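Local atomic coordinates of clostripain-related protein (Bacteroides thetaiotaomicron, PDB entry 6N9J), a protein that probably cleaves peptide bonds as a secreted cysteine protease of the C11 (clostripain) family. Residues A[15-20]-A[50-55]; A[102-107]-A[152-157]; A[108-113]-A[157-162]; A[181-186]-A[237-242]. All blocks are in the same frame, centred on the assembly; numbering follows the deposited sequence.

Interaction 1: A[15-20]-A[50-55]; sequences VYIAGD and VYMDKG
Val15, Tyr16, Ile17 and Ala18 pair in parallel with Val50, Tyr51, Met52 and Asp53, the strand segments 15-18 and 50-53 approaching to 4.8 Å at an angle of 5°. They are the two strands of a beta-alpha-beta unit whose connecting helix is 24-37. Tyr51 N bonds to Val15 O, Ile17 N to Tyr51 O and Asp53 N to Ile17 O; further on, Gly19 N meets Asp53 O at 2.7 Å. Tyr16 and Tyr51 rise side by side from one face of the sheet. Tyr51 CD2 stands over the centre of the Tyr16 ring, 3.7 Å above its plane, and the two rings are inclined at 34°, an oblique pair. Both phenols end at Ser83, Tyr16 OH on its carbonyl O and Tyr51 OH on its hydroxyl, while Val92 of helix 86-99 packs on both side chains. The other face carries Val15, Val50, Ile17 and Met52. Here Ile17 turns CG1 to the side of its own backbone N (chi1 -59°), which brings CD1 within 3.8 Å of Val50 CG1 and 4.1 Å of Met52 SD. Helix 24-37 covers this layer, Met34 touching both valines and Leu31 touching Met52. At the end of the ladder, Asp53 divides its carboxylate: OD2 bonds to Ser83 OG, and OD1 takes the N-H of Gly55 from above the carboxylate plane, an Asx turn. That turn lays Gly55 CA against the Asp20 carboxylate, 3.5 Å from Asp20 CG.

Interaction 2: A[102-107]-A[152-157]; sequences ADSYGV and HFDFIL
Val107 and Gly106 each meet a phenylalanine ring face, on opposite sides of strands 105-110 and 155-159, parallel neighbours in the central sheet of the caspase-like fold of clan CD. Over the centre of the Phe153 ring stands Val107 CG1, 3.7 Å above the plane, while Tyr105 C and Gly106 N lie at that ring's edge, in its plane. The Phe155 ring takes Gly106 CA on one face, 3.8 Å above the plane and offset toward the rim; a side chain at Gly106 would collide with it. Val107 CG1 lies between its own backbone N and carbonyl carbon (chi1 64°), where it reaches Ile156 CG1 at 3.5 Å as well as the ring. An alanine in place of Phe153 would probably leave Val107 CG1 without its aromatic cover and open a gap between Tyr105 CB and the loop residues Leu147 and Ala176. Beside Tyr105, a water accepts from its N and donates to His152 O and Asp154 OD1. Ser104 CB packs against Asp154 OD2. Three backbone bonds join the segments: Asp154 N to Tyr105 O, Val107 N to Phe155 O at a long 3.3 Å, and Leu157 N to Val107 O, nearly straight at 170°.

Interaction 3: A[108-113]-A[157-162]; sequences VFWSHG and LFDACY
Asp159 and Trp110 stand side by side on one face of paired parallel strands. From Asp159, CB lies 3.9 Å from Phe109 O and 4.2 Å from Val108 CG1. CG is anti to the backbone N (chi1 -157°), which carries the carboxylate alongside the indole, the two planes at 87°. At the tip, OD2 comes 3.5 Å from Trp110 CD1 and bonds to Tyr193 OH and Ala191 N, while OD1 bonds to Tyr214 OH; three partners fix the rotation of this buried group. Trp110 NE1 has its own partner in Asp30. On the other face, Phe109 CD2 touches Phe158 CE1 at 3.6 Å; the rings are near parallel but slid apart, with little overlap. Phe109 N bonds to Leu157 O, but the bond of Asp159 N to Phe109 O is bent, its donor above the carbonyl plane, and Ser111 N to Asp159 O is weak. Asp159 O also bonds to a modified side chain of the bound peptide, and Trp110 packs on one. Ala160 CB presses on Ser111 O at 3.1 Å, and Gly113 lies so near Cys161 O that a side chain there would clash. The loops that follow the strands help form the active site: Cys161 SG is covalently linked to the peptide, Gly113 and Cys161 bond to it through their backbones, and His112 packs on its backbone, consistent with the His-Cys dyad of clan CD. Strand 9-18 flanks 105-110 and strand 178-181 flanks 155-159; helix 193-200 packs on Val108 and Trp110, while Trp127 of strand 127-130 meets both phenylalanine rings.

Interaction 4: A[181-186]-A[237-242]; sequences GSPTEI and GVSISV
Ser182 and Ser239 face each other where the loop leaving strand 178-181 folds over strand 239-244, just beyond a single antiparallel hydrogen-bonded pair, Gly181 with Ser241. Ser182 OG is anti to its backbone N (chi1 180°), which directs the hydroxyl across to Ser239 O at 2.9 Å, the donor tilted 26° from the carbonyl plane. The same OG accepts from Thr184 N at 3.1 Å, an ST turn that bends the loop back. Ser239 OG, weakly bonded to Asn324, lies 3.2 Å from Ser182 OG and equally near Thr184 CG2, while Thr184 OG1 bonds instead to Tyr279 O. An alanine in place of Ser182 would probably deprive Ser239 O of its hydroxyl donor and Thr184 N of its acceptor, leaving the turn less firmly held. Ile186 and Ile240 cross at about a right angle and meet tip to tip, CD1 to CD1 at 4.1 Å. In the backbone pair, Ser241 N bonds to Gly181 O at 3.1 Å, but Gly181 N to Ser241 O is weak. The loop beyond the turn borders the active site: Glu185 OE1 bonds to a polar side chain of the bound peptide, and the Ile186 backbone bonds to the peptide while its side chain packs on a modified one. A water links the segments, bonding weakly to Ser182 OG, donating to Glu185 O and accepting from Ser239 N, the last two each at 2.9 Å.

Overall arrangement
All four contacts reach one mixed sheet. Interaction 1 joins strands 9-18 and 46-53; interactions 2 and 3 follow the pair 105-110 and 155-159 in succession and share Leu157; interaction 4 lies where 178-181 meets 239-244. Interaction 1 comes first along the chain and interaction 4 last, while the segments of 2 and 3 alternate. Interaction 3 is central: its centre is about 12 Å from that of interaction 1, about 16 Å from that of interaction 2 and about 10 Å from that of interaction 4. Tyr16 N reaches Val108 O, joining interactions 1 and 3 through the sheet; Tyr162 N reaches Thr184 O, and interactions 3 and 4 meet at the covalently modified Cys161 and together hold the inhibitor.

Interaction 1: A[15-20]-A[50-55]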
loop_
_atom_site.group_PDB
_atom_site.type_symbol
_atom_site.label_atom_id
_atom_site.label_comp_id
_atom_site.label_asym_id
_atom_site.label_seq_id
_atom_site.Cartn_x
_atom_site.Cartn_y
_atom_site.Cartn_z
ATOM N N VAL A 15 2.006 -9.539 8.839
ATOM C CA VAL A 15 1.129 -8.369 8.836
ATOM C C VAL A 15 1.625 -7.359 9.867
ATOM O O VAL A 15 1.630 -7.640 11.078
ATOM C CB VAL A 15 -0.325 -8.724 9.146
ATOM C CG1 VAL A 15 -1.202 -7.456 9.051
ATOM C CG2 VAL A 15 -0.808 -9.787 8.207
ATOM N N TYR A 16 2.055 -6.197 9.386
ATOM C CA TYR A 16 2.719 -5.213 10.239
ATOM C C TYR A 16 1.781 -4.051 10.546
ATOM O O TYR A 16 1.523 -3.197 9.684
ATOM C CB TYR A 16 3.994 -4.697 9.570
ATOM C CG TYR A 16 4.903 -3.898 10.476
ATOM C CD1 TYR A 16 4.578 -2.590 10.863
ATOM C CD2 TYR A 16 6.091 -4.437 10.933
ATOM C CE1 TYR A 16 5.414 -1.861 11.708
ATOM C CE2 TYR A 16 6.933 -3.724 11.769
ATOM C CZ TYR A 16 6.599 -2.430 12.147
ATOM O OH TYR A 16 7.457 -1.734 12.974
ATOM N N ILE A 17 1.280 -4.014 11.776
ATOM C CA ILE A 17 0.254 -3.045 12.138
ATOM C C ILE A 17 0.791 -1.911 13.000
ATOM O O ILE A 17 0.908 -2.057 14.215
ATOM C CB ILE A 17 -0.908 -3.723 12.887
ATOM C CG1 ILE A 17 -1.525 -4.797 11.996
ATOM C CG2 ILE A 17 -1.962 -2.685 13.315
ATOM C CD1 ILE A 17 -2.526 -5.685 12.717
ATOM N N ALA A 18 1.128 -0.794 12.357
ATOM C CA ALA A 18 1.444 0.429 13.081
ATOM C C ALA A 18 0.141 1.179 13.347
ATOM O O ALA A 18 -0.301 2.007 12.547
ATOM C CB ALA A 18 2.426 1.287 12.303
ATOM N N GLY A 19 -0.493 0.857 14.470
ATOM C CA GLY A 19 -1.814 1.382 14.745
ATOM C C GLY A 19 -1.914 2.262 15.978
ATOM O O GLY A 19 -3.005 2.434 16.514
ATOM N N ASP A 20 -0.796 2.817 16.442
ATOM C CA ASP A 20 -0.881 3.784 17.530
ATOM C C ASP A 20 -1.130 5.165 16.946
ATOM O O ASP A 20 -0.208 5.967 16.771
ATOM C CB ASP A 20 0.371 3.798 18.406
ATOM C CG ASP A 20 0.165 4.613 19.673
ATOM O OD1 ASP A 20 -1.005 4.964 19.944
ATOM O OD2 ASP A 20 1.144 4.894 20.402
ATOM N N VAL A 50 1.824 -11.617 12.917
ATOM C CA VAL A 50 1.217 -10.304 13.073
ATOM C C VAL A 50 1.969 -9.524 14.141
ATOM O O VAL A 50 2.058 -9.966 15.304
ATOM C CB VAL A 50 -0.287 -10.388 13.459
ATOM C CG1 VAL A 50 -0.918 -9.000 13.479
ATOM C CG2 VAL A 50 -1.056 -11.304 12.525
ATOM N N TYR A 51 2.532 -8.387 13.735
ATOM C CA TYR A 51 3.063 -7.408 14.677
ATOM C C TYR A 51 2.005 -6.341 14.919
ATOM O O TYR A 51 1.603 -5.633 13.997
ATOM C CB TYR A 51 4.350 -6.759 14.169
ATOM C CG TYR A 51 4.765 -5.579 15.026
ATOM C CD1 TYR A 51 5.441 -5.772 16.224
ATOM C CD2 TYR A 51 4.457 -4.268 14.645
ATOM C CE1 TYR A 51 5.809 -4.703 17.020
ATOM C CE2 TYR A 51 4.826 -3.192 15.431
ATOM C CZ TYR A 51 5.502 -3.410 16.613
ATOM O OH TYR A 51 5.867 -2.336 17.403
ATOM N N MET A 52 1.556 -6.226 16.157
ATOM C CA MET A 52 0.382 -5.411 16.461
ATOM C C MET A 52 0.705 -4.309 17.464
ATOM O O MET A 52 1.025 -4.593 18.623
ATOM C CB MET A 52 -0.736 -6.308 16.995
ATOM C CG MET A 52 -1.818 -5.588 17.775
ATOM S SD MET A 52 -3.145 -4.996 16.734
ATOM C CE MET A 52 -4.201 -6.422 16.639
ATOM N N ASP A 53 0.649 -3.054 17.018
ATOM C CA ASP A 53 0.865 -1.931 17.935
ATOM C C ASP A 53 -0.343 -1.002 17.914
ATOM O O ASP A 53 -0.555 -0.272 16.953
ATOM C CB ASP A 53 2.148 -1.161 17.583
ATOM C CG ASP A 53 2.425 -0.010 18.546
ATOM O OD1 ASP A 53 1.782 0.052 19.617
ATOM O OD2 ASP A 53 3.309 0.829 18.255
ATOM N N LYS A 54 -1.131 -1.056 18.984
ATOM C CA LYS A 54 -2.314 -0.216 19.145
ATOM C C LYS A 54 -2.097 0.870 20.191
ATOM O O LYS A 54 -3.011 1.633 20.493
ATOM C CB LYS A 54 -3.525 -1.058 19.553
ATOM C CG LYS A 54 -4.067 -1.986 18.482
ATOM C CD LYS A 54 -5.163 -2.882 19.062
ATOM C CE LYS A 54 -6.193 -2.061 19.837
ATOM N NZ LYS A 54 -7.298 -2.896 20.382
ATOM N N GLY A 55 -0.903 0.922 20.770
ATOM C CA GLY A 55 -0.598 1.954 21.743
ATOM C C GLY A 55 0.055 1.459 23.013
ATOM O O GLY A 55 1.040 2.036 23.471
#

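Interaction 2: A[102-107]-A[152-157]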
loop_
_atom_site.group_PDB
_atom_site.type_symbol
_atom_site.label_atom_id
_atom_site.label_comp_id
_atom_site.label_asym_id
_atom_site.label_seq_id
_atom_site.Cartn_x
_atom_site.Cartn_y
_atom_site.Cartn_z
ATOM N N ALA A 102 11.199 -19.380 5.283
ATOM C CA ALA A 102 10.318 -20.055 4.344
ATOM C C ALA A 102 10.889 -19.985 2.932
ATOM O O ALA A 102 11.917 -19.345 2.697
ATOM C CB ALA A 102 8.924 -19.441 4.394
ATOM N N ASP A 103 10.224 -20.640 1.992
ATOM C CA ASP A 103 10.663 -20.580 0.607
ATOM C C ASP A 103 10.267 -19.259 -0.066
ATOM O O ASP A 103 10.927 -18.819 -1.004
ATOM C CB ASP A 103 10.103 -21.768 -0.168
ATOM C CG ASP A 103 10.617 -23.082 0.361
ATOM O OD1 ASP A 103 11.835 -23.164 0.655
ATOM O OD2 ASP A 103 9.803 -24.018 0.510
ATOM N N SER A 104 9.195 -18.633 0.414
ATOM C CA SER A 104 8.763 -17.346 -0.119
ATOM C C SER A 104 8.235 -16.452 1.000
ATOM O O SER A 104 7.893 -16.934 2.082
ATOM C CB SER A 104 7.700 -17.535 -1.199
ATOM O OG SER A 104 6.549 -18.148 -0.658
ATOM N N TYR A 105 8.178 -15.151 0.739
ATOM C CA TYR A 105 7.811 -14.170 1.764
ATOM C C TYR A 105 6.850 -13.098 1.246
ATOM O O TYR A 105 6.914 -12.695 0.075
ATOM C CB TYR A 105 9.053 -13.496 2.321
ATOM C CG TYR A 105 10.030 -14.448 2.970
ATOM C CD1 TYR A 105 9.901 -14.793 4.313
ATOM C CD2 TYR A 105 11.087 -14.994 2.249
ATOM C CE1 TYR A 105 10.795 -15.665 4.924
ATOM C CE2 TYR A 105 11.995 -15.863 2.849
ATOM C CZ TYR A 105 11.842 -16.194 4.188
ATOM O OH TYR A 105 12.731 -17.055 4.798
ATOM N N GLY A 106 5.958 -12.657 2.125
ATOM C CA GLY A 106 5.072 -11.547 1.844
ATOM C C GLY A 106 4.978 -10.652 3.065
ATOM O O GLY A 106 5.339 -11.063 4.183
ATOM N N VAL A 107 4.489 -9.434 2.863
ATOM C CA VAL A 107 4.337 -8.492 3.970
ATOM C C VAL A 107 3.173 -7.543 3.706
ATOM O O VAL A 107 2.909 -7.166 2.553
ATOM C CB VAL A 107 5.641 -7.683 4.217
ATOM C CG1 VAL A 107 5.975 -6.806 3.021
ATOM C CG2 VAL A 107 5.538 -6.839 5.493
ATOM N N HIS A 152 13.726 -10.835 0.452
ATOM C CA HIS A 152 13.071 -10.295 -0.724
ATOM C C HIS A 152 11.648 -10.838 -0.763
ATOM O O HIS A 152 11.437 -12.037 -0.585
ATOM C CB HIS A 152 13.836 -10.666 -1.997
ATOM C CG HIS A 152 13.187 -10.166 -3.252
ATOM N ND1 HIS A 152 13.214 -8.840 -3.624
ATOM C CD2 HIS A 152 12.474 -10.812 -4.204
ATOM C CE1 HIS A 152 12.549 -8.688 -4.757
ATOM N NE2 HIS A 152 12.089 -9.871 -5.128
ATOM N N PHE A 153 10.671 -9.962 -0.992
ATOM C CA PHE A 153 9.271 -10.379 -0.941
ATOM C C PHE A 153 8.668 -10.717 -2.299
ATOM O O PHE A 153 8.937 -10.046 -3.305
ATOM C CB PHE A 153 8.425 -9.303 -0.274
ATOM C CG PHE A 153 8.760 -9.080 1.177
ATOM C CD1 PHE A 153 8.342 -9.983 2.139
ATOM C CD2 PHE A 153 9.475 -7.951 1.577
ATOM C CE1 PHE A 153 8.647 -9.778 3.480
ATOM C CE2 PHE A 153 9.776 -7.735 2.909
ATOM C CZ PHE A 153 9.365 -8.660 3.866
ATOM N N ASP A 154 7.845 -11.763 -2.320
ATOM C CA ASP A 154 6.994 -12.021 -3.467
ATOM C C ASP A 154 6.024 -10.853 -3.664
ATOM O O ASP A 154 5.695 -10.494 -4.804
ATOM C CB ASP A 154 6.225 -13.335 -3.297
ATOM C CG ASP A 154 7.129 -14.564 -3.397
ATOM O OD1 ASP A 154 8.359 -14.424 -3.203
ATOM O OD2 ASP A 154 6.611 -15.670 -3.672
ATOM N N PHE A 155 5.563 -10.261 -2.562
ATOM C CA PHE A 155 4.638 -9.131 -2.652
ATOM C C PHE A 155 4.658 -8.245 -1.416
ATOM O O PHE A 155 4.958 -8.694 -0.302
ATOM C CB PHE A 155 3.198 -9.619 -2.893
ATOM C CG PHE A 155 2.628 -10.402 -1.749
ATOM C CD1 PHE A 155 2.057 -9.758 -0.666
ATOM C CD2 PHE A 155 2.666 -11.790 -1.756
ATOM C CE1 PHE A 155 1.554 -10.478 0.405
ATOM C CE2 PHE A 155 2.149 -12.521 -0.689
ATOM C CZ PHE A 155 1.593 -11.863 0.388
ATOM N N ILE A 156 4.312 -6.983 -1.627
ATOM C CA ILE A 156 4.021 -6.064 -0.536
ATOM C C ILE A 156 2.598 -5.524 -0.719
ATOM O O ILE A 156 2.236 -5.029 -1.787
ATOM C CB ILE A 156 5.030 -4.912 -0.499
ATOM C CG1 ILE A 156 6.422 -5.439 -0.174
ATOM C CG2 ILE A 156 4.623 -3.857 0.505
ATOM C CD1 ILE A 156 7.506 -4.391 -0.329
ATOM N N LEU A 157 1.767 -5.658 0.302
ATOM C CA LEU A 157 0.438 -5.059 0.249
ATOM C C LEU A 157 0.410 -3.858 1.174
ATOM O O LEU A 157 0.641 -3.994 2.374
ATOM C CB LEU A 157 -0.646 -6.071 0.633
ATOM C CG LEU A 157 -2.026 -5.515 0.995
ATOM C CD1 LEU A 157 -2.752 -4.924 -0.214
ATOM C CD2 LEU A 157 -2.887 -6.589 1.642
HETATM O O HOH W 1 10.007 -14.148 -1.294
#

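Interaction 3: A[108-113]-A[157-162]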
loop_
_atom_site.group_PDB
_atom_site.type_symbol
_atom_site.label_atom_id
_atom_site.label_comp_id
_atom_site.label_asym_id
_atom_site.label_seq_id
_atom_site.Cartn_x
_atom_site.Cartn_y
_atom_site.Cartn_z
ATOM N N VAL A 108 2.468 -7.176 4.775
ATOM C CA VAL A 108 1.384 -6.197 4.689
ATOM C C VAL A 108 1.702 -5.017 5.598
ATOM O O VAL A 108 1.923 -5.206 6.807
ATOM C CB VAL A 108 0.025 -6.800 5.098
ATOM C CG1 VAL A 108 -1.096 -5.802 4.870
ATOM C CG2 VAL A 108 -0.237 -8.098 4.340
ATOM N N PHE A 109 1.767 -3.813 5.030
ATOM C CA PHE A 109 1.987 -2.619 5.844
ATOM C C PHE A 109 0.665 -1.943 6.117
ATOM O O PHE A 109 0.080 -1.363 5.223
ATOM C CB PHE A 109 2.950 -1.654 5.163
ATOM C CG PHE A 109 4.361 -2.154 5.120
ATOM C CD1 PHE A 109 5.109 -2.244 6.279
ATOM C CD2 PHE A 109 4.933 -2.551 3.923
ATOM C CE1 PHE A 109 6.404 -2.722 6.244
ATOM C CE2 PHE A 109 6.227 -3.022 3.879
ATOM C CZ PHE A 109 6.963 -3.110 5.036
ATOM N N TRP A 110 0.219 -2.033 7.369
ATOM C CA TRP A 110 -1.083 -1.546 7.821
ATOM C C TRP A 110 -0.925 -0.269 8.644
ATOM O O TRP A 110 -0.422 -0.313 9.769
ATOM C CB TRP A 110 -1.743 -2.651 8.649
ATOM C CG TRP A 110 -3.189 -2.531 9.091
ATOM C CD1 TRP A 110 -4.222 -3.345 8.710
ATOM C CD2 TRP A 110 -3.737 -1.629 10.066
ATOM N NE1 TRP A 110 -5.379 -2.985 9.353
ATOM C CE2 TRP A 110 -5.112 -1.938 10.193
ATOM C CE3 TRP A 110 -3.209 -0.572 10.825
ATOM C CZ2 TRP A 110 -5.957 -1.241 11.051
ATOM C CZ3 TRP A 110 -4.057 0.129 11.672
ATOM C CH2 TRP A 110 -5.414 -0.207 11.775
ATOM N N SER A 111 -1.358 0.864 8.093
ATOM C CA SER A 111 -1.280 2.148 8.791
ATOM C C SER A 111 -1.842 3.276 7.946
ATOM O O SER A 111 -2.506 3.048 6.929
ATOM C CB SER A 111 0.166 2.494 9.160
ATOM O OG SER A 111 0.212 3.454 10.192
ATOM N N HIS A 112 -1.562 4.500 8.392
ATOM C CA HIS A 112 -1.695 5.686 7.561
ATOM C C HIS A 112 -0.629 5.677 6.462
ATOM O O HIS A 112 0.422 5.048 6.608
ATOM C CB HIS A 112 -1.563 6.960 8.410
ATOM C CG HIS A 112 -2.773 7.267 9.234
ATOM N ND1 HIS A 112 -3.947 7.736 8.685
ATOM C CD2 HIS A 112 -2.995 7.170 10.568
ATOM C CE1 HIS A 112 -4.836 7.918 9.643
ATOM N NE2 HIS A 112 -4.283 7.584 10.797
ATOM N N GLY A 113 -0.900 6.391 5.374
ATOM C CA GLY A 113 0.034 6.511 4.270
ATOM C C GLY A 113 -0.197 7.812 3.527
ATOM O O GLY A 113 -1.302 8.364 3.557
ATOM N N LEU A 157 1.767 -5.658 0.302
ATOM C CA LEU A 157 0.438 -5.059 0.249
ATOM C C LEU A 157 0.410 -3.858 1.174
ATOM O O LEU A 157 0.641 -3.994 2.374
ATOM C CB LEU A 157 -0.646 -6.071 0.633
ATOM C CG LEU A 157 -2.026 -5.515 0.995
ATOM C CD1 LEU A 157 -2.752 -4.924 -0.214
ATOM C CD2 LEU A 157 -2.887 -6.589 1.642
ATOM N N PHE A 158 0.179 -2.670 0.606
ATOM C CA PHE A 158 -0.012 -1.492 1.424
ATOM C C PHE A 158 -1.480 -1.342 1.751
ATOM O O PHE A 158 -2.279 -0.931 0.913
ATOM C CB PHE A 158 0.499 -0.223 0.730
ATOM C CG PHE A 158 1.991 -0.062 0.775
ATOM C CD1 PHE A 158 2.636 0.211 1.969
ATOM C CD2 PHE A 158 2.743 -0.160 -0.376
ATOM C CE1 PHE A 158 4.013 0.374 2.026
ATOM C CE2 PHE A 158 4.126 -0.006 -0.332
ATOM C CZ PHE A 158 4.756 0.267 0.881
ATOM N N ASP A 159 -1.832 -1.676 2.983
ATOM C CA ASP A 159 -3.176 -1.416 3.467
ATOM C C ASP A 159 -3.177 -0.021 4.103
ATOM O O ASP A 159 -3.339 0.133 5.317
ATOM C CB ASP A 159 -3.623 -2.494 4.462
ATOM C CG ASP A 159 -5.141 -2.599 4.568
ATOM O OD1 ASP A 159 -5.841 -1.964 3.752
ATOM O OD2 ASP A 159 -5.637 -3.321 5.460
ATOM N N ALA A 160 -2.967 0.975 3.250
ATOM C CA ALA A 160 -2.698 2.352 3.638
ATOM C C ALA A 160 -2.988 3.275 2.445
ATOM O O ALA A 160 -2.845 2.860 1.291
ATOM C CB ALA A 160 -1.258 2.497 4.098
ATOM N N CYS A 161 -3.393 4.515 2.724
ATOM C CA CYS A 161 -3.756 5.477 1.680
ATOM C C CYS A 161 -2.603 5.869 0.761
ATOM O O CYS A 161 -1.459 6.015 1.210
ATOM C CB CYS A 161 -4.324 6.763 2.300
ATOM S SG CYS A 161 -5.941 6.624 3.100
ATOM N N TYR A 162 -2.930 6.029 -0.525
ATOM C CA TYR A 162 -2.104 6.770 -1.482
ATOM C C TYR A 162 -0.776 6.116 -1.794
ATOM O O TYR A 162 0.126 6.779 -2.302
ATOM C CB TYR A 162 -1.807 8.189 -0.964
ATOM C CG TYR A 162 -2.997 9.093 -0.691
ATOM C CD1 TYR A 162 -3.879 9.453 -1.709
ATOM C CD2 TYR A 162 -3.199 9.639 0.572
ATOM C CE1 TYR A 162 -4.962 10.308 -1.462
ATOM C CE2 TYR A 162 -4.274 10.492 0.831
ATOM C CZ TYR A 162 -5.150 10.824 -0.194
ATOM O OH TYR A 162 -6.209 11.679 0.050
#

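Interaction 4: A[181-186]-A[237-242]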
loop_
_atom_site.group_PDB
_atom_site.type_symbol
_atom_site.label_atom_id
_atom_site.label_comp_id
_atom_site.label_asym_id
_atom_site.label_seq_id
_atom_site.Cartn_x
_atom_site.Cartn_y
_atom_site.Cartn_z
ATOM N N GLY A 181 -1.822 -1.968 -3.901
ATOM C CA GLY A 181 -2.314 -0.809 -3.179
ATOM C C GLY A 181 -3.359 0.021 -3.905
ATOM O O GLY A 181 -3.813 -0.355 -4.977
ATOM N N SER A 182 -3.750 1.140 -3.295
ATOM C CA SER A 182 -4.656 2.111 -3.920
ATOM C C SER A 182 -3.901 3.393 -4.190
ATOM O O SER A 182 -3.071 3.788 -3.379
ATOM C CB SER A 182 -5.859 2.413 -3.023
ATOM O OG SER A 182 -6.724 3.351 -3.645
ATOM N N PRO A 183 -4.170 4.044 -5.333
ATOM C CA PRO A 183 -3.563 5.368 -5.543
ATOM C C PRO A 183 -4.320 6.467 -4.801
ATOM O O PRO A 183 -3.810 7.598 -4.632
ATOM C CB PRO A 183 -3.645 5.560 -7.056
ATOM C CG PRO A 183 -4.781 4.672 -7.502
ATOM C CD PRO A 183 -4.910 3.555 -6.514
ATOM N N THR A 184 -5.522 6.141 -4.338
ATOM C CA THR A 184 -6.327 7.118 -3.624
ATOM C C THR A 184 -6.474 6.663 -2.161
ATOM O O THR A 184 -5.674 5.847 -1.678
ATOM C CB THR A 184 -7.693 7.327 -4.326
ATOM O OG1 THR A 184 -8.411 8.404 -3.708
ATOM C CG2 THR A 184 -8.535 6.056 -4.321
ATOM N N GLU A 185 -7.453 7.210 -1.446
ATOM C CA GLU A 185 -7.657 6.841 -0.052
ATOM C C GLU A 185 -8.195 5.422 0.087
ATOM O O GLU A 185 -9.064 4.997 -0.681
ATOM C CB GLU A 185 -8.612 7.809 0.636
ATOM C CG GLU A 185 -8.013 9.162 0.931
ATOM C CD GLU A 185 -9.066 10.158 1.370
ATOM O OE1 GLU A 185 -9.398 10.181 2.572
ATOM O OE2 GLU A 185 -9.575 10.906 0.509
ATOM N N ILE A 186 -7.659 4.708 1.075
ATOM C CA ILE A 186 -8.109 3.374 1.454
ATOM C C ILE A 186 -9.135 3.484 2.581
ATOM O O ILE A 186 -8.941 4.243 3.524
ATOM C CB ILE A 186 -6.920 2.495 1.917
ATOM C CG1 ILE A 186 -6.142 1.974 0.710
ATOM C CG2 ILE A 186 -7.400 1.339 2.803
ATOM C CD1 ILE A 186 -6.757 0.731 0.083
ATOM N N GLY A 237 -17.092 1.987 -1.816
ATOM C CA GLY A 237 -16.267 1.374 -2.846
ATOM C C GLY A 237 -14.772 1.405 -2.563
ATOM O O GLY A 237 -14.341 1.692 -1.443
ATOM N N VAL A 238 -13.979 1.088 -3.583
ATOM C CA VAL A 238 -12.522 1.016 -3.459
ATOM C C VAL A 238 -11.890 0.949 -4.843
ATOM O O VAL A 238 -12.542 0.577 -5.810
ATOM C CB VAL A 238 -12.058 -0.220 -2.632
ATOM C CG1 VAL A 238 -12.111 -1.496 -3.466
ATOM C CG2 VAL A 238 -10.647 -0.015 -2.105
ATOM N N SER A 239 -10.617 1.312 -4.928
ATOM C CA SER A 239 -9.845 1.139 -6.145
ATOM C C SER A 239 -8.497 0.509 -5.828
ATOM O O SER A 239 -7.806 0.932 -4.893
ATOM C CB SER A 239 -9.644 2.481 -6.839
ATOM O OG SER A 239 -8.881 3.326 -6.011
ATOM N N ILE A 240 -8.115 -0.499 -6.602
ATOM C CA ILE A 240 -6.903 -1.270 -6.319
ATOM C C ILE A 240 -6.183 -1.579 -7.624
ATOM O O ILE A 240 -6.827 -1.771 -8.640
ATOM C CB ILE A 240 -7.233 -2.608 -5.573
ATOM C CG1 ILE A 240 -7.917 -2.340 -4.236
ATOM C CG2 ILE A 240 -5.980 -3.463 -5.348
ATOM C CD1 ILE A 240 -6.979 -1.804 -3.162
ATOM N N SER A 241 -4.854 -1.609 -7.592
ATOM C CA SER A 241 -4.070 -2.143 -8.702
ATOM C C SER A 241 -2.864 -2.961 -8.218
ATOM O O SER A 241 -2.550 -3.000 -7.024
ATOM C CB SER A 241 -3.595 -1.007 -9.626
ATOM O OG SER A 241 -2.661 -0.159 -8.972
ATOM N N VAL A 242 -2.201 -3.624 -9.163
ATOM C CA VAL A 242 -1.018 -4.431 -8.891
ATOM C C VAL A 242 0.089 -4.033 -9.860
ATOM O O VAL A 242 -0.087 -4.115 -11.081
ATOM C CB VAL A 242 -1.292 -5.959 -9.046
ATOM C CG1 VAL A 242 0.000 -6.750 -8.963
ATOM C CG2 VAL A 242 -2.275 -6.449 -8.006
HETATM O O HOH W 2 -9.973 3.082 -2.671
#